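Local coordinates for Arf-GAP domain and FG repeat-containing protein 1 (Homo sapiens, PDB 2OLM) that acts as a cofactor of HIV-1 Rev in moving viral RNA to the cytoplasm and probably activates GTPases through this zinc-binding Arf-GAP domain, at residues Phe72-Gln75 and Glu76-Leu80; Glu121-Arg124 and Trp125-Pro128. One frame throughout, in Å; residues are numbered along the deposited sequence. Where two conformers were deposited one is given.

Contact 1. Residues Phe72-Gln75 and Glu76-Leu80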
ATOM      1  N   PHE A  72      -3.373  -8.974   5.184  1.00 15.12           N
ATOM      2  CA  PHE A  72      -4.571  -9.692   4.718  1.00 14.59           C
ATOM      3  C   PHE A  72      -4.163 -11.018   4.120  1.00 14.88           C
ATOM      4  O   PHE A  72      -3.100 -11.141   3.509  1.00 17.13           O
ATOM      5  CB  PHE A  72      -5.329  -8.870   3.686  1.00 14.65           C
ATOM      6  CG  PHE A  72      -6.015  -7.680   4.269  1.00 13.55           C
ATOM      7  CD1 PHE A  72      -7.158  -7.821   5.035  1.00 14.75           C
ATOM      8  CD2 PHE A  72      -5.505  -6.417   4.097  1.00 13.52           C
ATOM      9  CE1 PHE A  72      -7.775  -6.715   5.577  1.00 14.76           C
ATOM     10  CE2 PHE A  72      -6.094  -5.338   4.664  1.00 15.22           C
ATOM     11  CZ  PHE A  72      -7.259  -5.480   5.401  1.00 13.65           C
ATOM     12  N   THR A  73      -4.987 -12.031   4.294  1.00 13.94           N
ATOM     13  CA  THR A  73      -4.777 -13.318   3.637  1.00 13.52           C
ATOM     14  C   THR A  73      -5.369 -13.357   2.215  1.00 11.72           C
ATOM     15  O   THR A  73      -6.193 -12.513   1.834  1.00 11.21           O
ATOM     16  CB  THR A  73      -5.431 -14.435   4.419  1.00 14.68           C
ATOM     17  OG1 THR A  73      -6.853 -14.255   4.378  1.00 13.85           O
ATOM     18  CG2 THR A  73      -4.947 -14.423   5.872  1.00 13.86           C
ATOM     19  N   GLN A  74      -4.965 -14.340   1.406  1.00 12.43           N
ATOM     20  CA  GLN A  74      -5.545 -14.525   0.101  1.00 11.91           C
ATOM     21  C   GLN A  74      -7.055 -14.654   0.164  1.00 10.30           C
ATOM     22  O   GLN A  74      -7.775 -14.061  -0.644  1.00 12.66           O
ATOM     23  CB  GLN A  74      -4.914 -15.767  -0.548  1.00 14.00           C
ATOM     24  CG  GLN A  74      -5.342 -16.010  -1.975  1.00 18.80           C
ATOM     25  CD  GLN A  74      -4.687 -15.078  -3.004  1.00 23.82           C
ATOM     26  OE1 GLN A  74      -3.530 -14.632  -2.832  1.00 24.38           O
ATOM     27  NE2 GLN A  74      -5.418 -14.789  -4.087  1.00 25.75           N
ATOM     28  N   GLN A  75      -7.531 -15.425   1.161  1.00 12.35           N
ATOM     29  CA  GLN A  75      -8.989 -15.608   1.367  1.00 12.81           C
ATOM     30  C   GLN A  75      -9.692 -14.257   1.601  1.00 11.88           C
ATOM     31  O   GLN A  75     -10.739 -13.946   1.024  1.00 11.62           O
ATOM     32  CB  GLN A  75      -9.223 -16.549   2.559  1.00 14.05           C
ATOM     33  CG  GLN A  75      -9.029 -18.021   2.265  1.00 17.27           C
ATOM     34  CD  GLN A  75      -9.061 -18.826   3.551  1.00 19.56           C
ATOM     35  OE1 GLN A  75     -10.022 -19.574   3.798  1.00 19.48           O
ATOM     36  NE2 GLN A  75      -8.048 -18.659   4.392  1.00 21.64           N
ATOM     37  N   GLU A  76      -9.117 -13.439   2.446  1.00 10.69           N
ATOM     38  CA  GLU A  76      -9.722 -12.150   2.699  1.00 10.43           C
ATOM     39  C   GLU A  76      -9.741 -11.241   1.469  1.00 11.40           C
ATOM     40  O   GLU A  76     -10.754 -10.596   1.159  1.00 11.33           O
ATOM     41  CB  GLU A  76      -9.015 -11.471   3.854  1.00 11.18           C
ATOM     42  CG  GLU A  76      -9.269 -12.134   5.183  1.00 13.12           C
ATOM     43  CD  GLU A  76      -8.441 -11.611   6.290  1.00 15.28           C
ATOM     44  OE1 GLU A  76      -7.254 -11.284   6.086  1.00 13.98           O
ATOM     45  OE2 GLU A  76      -8.960 -11.529   7.411  1.00 17.39           O
ATOM     46  N   ILE A  77      -8.608 -11.163   0.758  1.00 11.66           N
ATOM     47  CA  ILE A  77      -8.518 -10.358  -0.451  1.00 10.30           C
ATOM     48  C   ILE A  77      -9.558 -10.806  -1.486  1.00 10.87           C
ATOM     49  O   ILE A  77     -10.269 -10.000  -2.055  1.00 12.21           O
ATOM     50  CB  ILE A  77      -7.098 -10.416  -1.030  1.00 11.46           C
ATOM     51  CG1 ILE A  77      -6.116  -9.727  -0.069  1.00 12.77           C
ATOM     52  CG2 ILE A  77      -7.090  -9.847  -2.471  1.00 14.19           C
ATOM     53  CD1 ILE A  77      -6.292  -8.209   0.077  1.00 14.87           C
ATOM     54  N   GLU A  78      -9.698 -12.113  -1.669  1.00 11.29           N
ATOM     55  CA  GLU A  78     -10.687 -12.610  -2.630  1.00 13.83           C
ATOM     56  C   GLU A  78     -12.123 -12.332  -2.209  1.00 11.45           C
ATOM     57  O   GLU A  78     -12.963 -12.004  -3.044  1.00 13.25           O
ATOM     58  CB  GLU A  78     -10.494 -14.084  -2.897  1.00 14.26           C
ATOM     59  CG  GLU A  78      -9.166 -14.359  -3.626  1.00 18.41           C
ATOM     60  CD  GLU A  78      -8.918 -15.778  -3.978  1.00 22.29           C
ATOM     61  OE1 GLU A  78      -9.718 -16.651  -3.615  1.00 27.31           O
ATOM     62  OE2 GLU A  78      -7.894 -16.024  -4.621  1.00 24.01           O
ATOM     63  N   PHE A  79     -12.399 -12.414  -0.913  1.00 11.15           N
ATOM     64  CA  PHE A  79     -13.712 -12.019  -0.432  1.00 10.95           C
ATOM     65  C   PHE A  79     -14.007 -10.568  -0.772  1.00 11.66           C
ATOM     66  O   PHE A  79     -15.071 -10.201  -1.224  1.00 12.50           O
ATOM     67  CB  PHE A  79     -13.796 -12.259   1.090  1.00 12.00           C
ATOM     68  CG  PHE A  79     -15.115 -11.867   1.680  1.00 12.42           C
ATOM     69  CD1 PHE A  79     -16.207 -12.708   1.505  1.00 14.11           C
ATOM     70  CD2 PHE A  79     -15.298 -10.658   2.337  1.00 15.86           C
ATOM     71  CE1 PHE A  79     -17.448 -12.391   2.022  1.00 16.07           C
ATOM     72  CE2 PHE A  79     -16.576 -10.337   2.848  1.00 14.07           C
ATOM     73  CZ  PHE A  79     -17.634 -11.224   2.658  1.00 13.21           C
ATOM     74  N   LEU A  80     -13.039  -9.700  -0.523  1.00 10.78           N
ATOM     75  CA  LEU A  80     -13.200  -8.292  -0.816  1.00  9.43           C
ATOM     76  C   LEU A  80     -13.400  -8.025  -2.313  1.00 10.75           C
ATOM     77  O   LEU A  80     -14.160  -7.162  -2.690  1.00 11.45           O
ATOM     78  CB  LEU A  80     -11.991  -7.510  -0.299  1.00 10.55           C
ATOM     79  CG  LEU A  80     -11.885  -7.381   1.209  1.00 12.23           C
ATOM     80  CD1 LEU A  80     -10.509  -6.857   1.661  1.00 12.04           C
ATOM     81  CD2 LEU A  80     -12.999  -6.519   1.789  1.00 12.82           C
TER

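Contact 2. Residues Glu121-Arg124 and Trp125-Pro128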
ATOM      1  N   GLU A 121     -28.816  -4.781  11.070  1.00  7.74           N
ATOM      2  CA  GLU A 121     -29.540  -5.713  11.956  1.00  8.22           C
ATOM      3  C   GLU A 121     -31.015  -5.791  11.580  1.00  8.91           C
ATOM      4  O   GLU A 121     -31.548  -6.879  11.278  1.00 10.95           O
ATOM      5  CB  GLU A 121     -29.354  -5.338  13.427  1.00  8.39           C
ATOM      6  CG  GLU A 121     -27.894  -5.267  13.878  1.00  7.79           C
ATOM      7  CD  GLU A 121     -27.698  -4.992  15.345  1.00  9.81           C
ATOM      8  OE1 GLU A 121     -28.687  -4.766  16.058  1.00 10.65           O
ATOM      9  OE2 GLU A 121     -26.532  -5.020  15.769  1.00 10.08           O
ATOM     10  N   LYS A 122     -31.664  -4.626  11.551  1.00  9.08           N
ATOM     11  CA  LYS A 122     -33.079  -4.571  11.196  1.00 11.20           C
ATOM     12  C   LYS A 122     -33.303  -4.612   9.680  1.00  9.73           C
ATOM     13  O   LYS A 122     -34.415  -4.895   9.251  1.00 10.85           O
ATOM     14  CB  LYS A 122     -33.715  -3.346  11.797  1.00 11.15           C
ATOM     15  CG  LYS A 122     -33.603  -3.316  13.335  1.00 14.79           C
ATOM     16  CD  LYS A 122     -34.151  -2.074  13.917  1.00 18.52           C
ATOM     17  CE  LYS A 122     -33.978  -2.037  15.422  1.00 22.14           C
ATOM     18  NZ  LYS A 122     -34.018  -0.630  15.917  1.00 30.07           N
ATOM     19  N   LYS A 123     -32.263  -4.331   8.886  1.00  8.88           N
ATOM     20  CA  LYS A 123     -32.331  -4.481   7.440  0.50  9.19           C
ATOM     21  C   LYS A 123     -33.401  -3.586   6.819  1.00  9.38           C
ATOM     22  O   LYS A 123     -34.161  -4.013   5.935  1.00 10.09           O
ATOM     23  CB  LYS A 123     -32.508  -5.963   7.085  0.50  9.88           C
ATOM     24  CG  LYS A 123     -31.225  -6.687   7.251  0.50  8.59           C
ATOM     25  CD  LYS A 123     -31.388  -8.173   7.233  0.50  8.42           C
ATOM     26  CE  LYS A 123     -30.026  -8.824   7.346  0.50  8.92           C
ATOM     27  NZ  LYS A 123     -30.142 -10.290   7.493  0.50  9.35           N
ATOM     28  N   ARG A 124     -33.416  -2.344   7.223  1.00  8.55           N
ATOM     29  CA  ARG A 124     -34.438  -1.416   6.761  1.00  8.38           C
ATOM     30  C   ARG A 124     -34.399  -1.209   5.230  1.00  8.72           C
ATOM     31  O   ARG A 124     -35.483  -1.001   4.617  1.00  8.91           O
ATOM     32  CB  ARG A 124     -34.261  -0.080   7.453  1.00  8.66           C
ATOM     33  CG  ARG A 124     -35.239   1.002   6.984  1.00  9.12           C
ATOM     34  CD  ARG A 124     -35.224   2.144   7.949  1.00 11.20           C
ATOM     35  NE  ARG A 124     -36.118   3.215   7.518  1.00 12.36           N
ATOM     36  CZ  ARG A 124     -36.235   4.373   8.147  1.00 14.10           C
ATOM     37  NH1 ARG A 124     -35.566   4.577   9.269  1.00 13.85           N
ATOM     38  NH2 ARG A 124     -37.059   5.305   7.674  1.00 13.96           N
ATOM     39  N   TRP A 125     -33.226  -1.229   4.611  1.00  7.81           N
ATOM     40  CA  TRP A 125     -33.075  -0.884   3.172  1.00  8.17           C
ATOM     41  C   TRP A 125     -32.550  -2.049   2.369  1.00  8.79           C
ATOM     42  O   TRP A 125     -31.943  -1.871   1.316  1.00  8.22           O
ATOM     43  CB  TRP A 125     -32.118   0.325   3.005  1.00  8.35           C
ATOM     44  CG  TRP A 125     -32.540   1.523   3.755  1.00  9.88           C
ATOM     45  CD1 TRP A 125     -33.528   2.423   3.389  1.00 11.58           C
ATOM     46  CD2 TRP A 125     -32.036   2.006   5.023  1.00 10.33           C
ATOM     47  NE1 TRP A 125     -33.646   3.409   4.331  1.00 10.39           N
ATOM     48  CE2 TRP A 125     -32.742   3.171   5.348  1.00 10.14           C
ATOM     49  CE3 TRP A 125     -31.033   1.561   5.901  1.00  9.35           C
ATOM     50  CZ2 TRP A 125     -32.504   3.887   6.513  1.00 10.94           C
ATOM     51  CZ3 TRP A 125     -30.807   2.278   7.055  1.00 11.84           C
ATOM     52  CH2 TRP A 125     -31.527   3.428   7.345  1.00 10.54           C
ATOM     53  N   TYR A 126     -32.756  -3.269   2.881  1.00  8.67           N
ATOM     54  CA  TYR A 126     -32.022  -4.440   2.445  1.00  7.84           C
ATOM     55  C   TYR A 126     -32.678  -5.159   1.269  1.00  8.89           C
ATOM     56  O   TYR A 126     -33.903  -5.375   1.272  1.00 11.34           O
ATOM     57  CB  TYR A 126     -31.950  -5.386   3.648  1.00 10.73           C
ATOM     58  CG  TYR A 126     -31.267  -6.734   3.481  1.00  9.52           C
ATOM     59  CD1 TYR A 126     -29.895  -6.867   3.666  1.00 10.43           C
ATOM     60  CD2 TYR A 126     -31.997  -7.889   3.236  1.00 10.87           C
ATOM     61  CE1 TYR A 126     -29.267  -8.098   3.557  1.00 10.68           C
ATOM     62  CE2 TYR A 126     -31.396  -9.093   3.152  1.00 10.37           C
ATOM     63  CZ  TYR A 126     -30.025  -9.215   3.313  1.00 11.10           C
ATOM     64  OH  TYR A 126     -29.419 -10.465   3.263  1.00 13.33           O
ATOM     65  N   VAL A 127     -31.866  -5.564   0.297  1.00  8.90           N
ATOM     66  CA  VAL A 127     -32.254  -6.491  -0.766  1.00  9.44           C
ATOM     67  C   VAL A 127     -31.344  -7.723  -0.653  1.00 11.83           C
ATOM     68  O   VAL A 127     -30.127  -7.581  -0.574  1.00 11.33           O
ATOM     69  CB  VAL A 127     -32.094  -5.844  -2.152  1.00 10.06           C
ATOM     70  CG1 VAL A 127     -32.425  -6.865  -3.271  1.00 14.22           C
ATOM     71  CG2 VAL A 127     -32.977  -4.602  -2.273  1.00 11.68           C
ATOM     72  N   PRO A 128     -31.935  -8.926  -0.577  1.00 13.15           N
ATOM     73  CA  PRO A 128     -31.094 -10.117  -0.387  1.00 13.69           C
ATOM     74  C   PRO A 128     -30.053 -10.272  -1.481  1.00 14.64           C
ATOM     75  O   PRO A 128     -30.310  -9.930  -2.645  1.00 14.85           O
ATOM     76  CB  PRO A 128     -32.115 -11.270  -0.447  1.00 17.60           C
ATOM     77  CG  PRO A 128     -33.379 -10.695  -0.089  1.00 18.37           C
ATOM     78  CD  PRO A 128     -33.365  -9.255  -0.549  1.00 13.42           C
TER
HETATM   79  O   HOH W   1     -35.671  -5.383   3.282  1.00 15.62           O

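Contact 1. Residues Phe72-Gln75 and Glu76-Leu80
The Phe72 ring receives the carboxylate of Glu76 at its edge, OE1 lying near the ring plane 3.6 Å from CD1, while the methyl CD1 of Ile77 reaches Phe72 CB at 3.8 Å. Ring and carboxylate planes stand 64° apart. These contacts flank a capping box, formed by Thr73 and Glu76, that opens helix 74-82, with Thr73 as N-cap. In its reciprocal bonds, Thr73 OG1 accepts from Glu76 N at 3.1 Å, and Glu76 OE1 accepts from Thr73 N at 3.0 Å, on the anti side of the carboxylate. The hydroxyl of Thr73 sits between its own backbone N and carbonyl carbon (chi1 66°), a setting that turns OG1 toward the first turn of the helix. Glu76 has a second role, for its OE2 forms a salt bridge with Lys65. Beside the cap, Phe72 packs on Leu16 and Ile77 on Met15, which sets the helix start against helix 3-20. Across the first turn, the Gln74 amide and Glu78 carboxylate are nearly perpendicular; Gln74 OE1 is bound to His12, and on its other arm NE2 donates to Glu78 OE2 at 2.8 Å, with the acceptor 6° from the amide plane.

Contact 2. Residues Glu121-Arg124 and Trp125-Pro128
Contact 2 is a type I beta turn, Lys123 to Tyr126, just beyond helix 109-121 in the Arf-GAP domain, and two basic chains on its first half lie over two aromatic rings on its second. Lys123 has left the helix with positive phi (61°), and its carbonyl O takes only a weak bond from Tyr126 N, at 3.4 Å. A water bridges the turn, donating to Tyr126 O at 2.7 Å and, weakly, to Lys123 O. In one of its two deposited conformers, the extended Lys123 chain runs alongside Tyr126 in the same direction: CD stands over the ring centre as a CH-pi contact, 3.9 Å from the Tyr126 centroid, and NZ lies over the same face in a cation-pi contact at 4.7 Å. Arg124 reaches across the indole of Trp125 because CG is anti to its backbone N (chi1 177°) and the chain stays extended to NE. Its CG is 3.8 Å from the centroid of the Trp125 five-membered ring, while CD lies over the rim of the six-membered ring, 3.5 Å from Trp125 CZ2. The guanidinium is tilted by just 11° from the indole plane, and NH1 forms a salt bridge with Glu118. Trp125 is buried against Phe115 of helix 109-121 and meets Phe96 edge-to-face, whereas Tyr126 packs on Ile91 and Trp92 of helix 84-92, and helix 129-133 begins right after Pro128.

Overall arrangement
The two contacts come in series along one Arf-GAP domain, contact 1 first, with centres 25 Å apart and nearest atoms about 12 Å apart. They share no residue and do not touch. Contact 1 starts helix 74-82, which lies against the N-terminal helix 3-20 and strand 38-40 of the three-stranded antiparallel sheet; in sequence, helices 84-92 and 109-121 then come between the two, and contact 2 packs on the first and follows the end of the second. Neither includes the zinc ligands: the Trp125 side chain is about 14 Å from the zinc ion. A helix start and a helix exit are therefore fixed locally in separate parts of the domain.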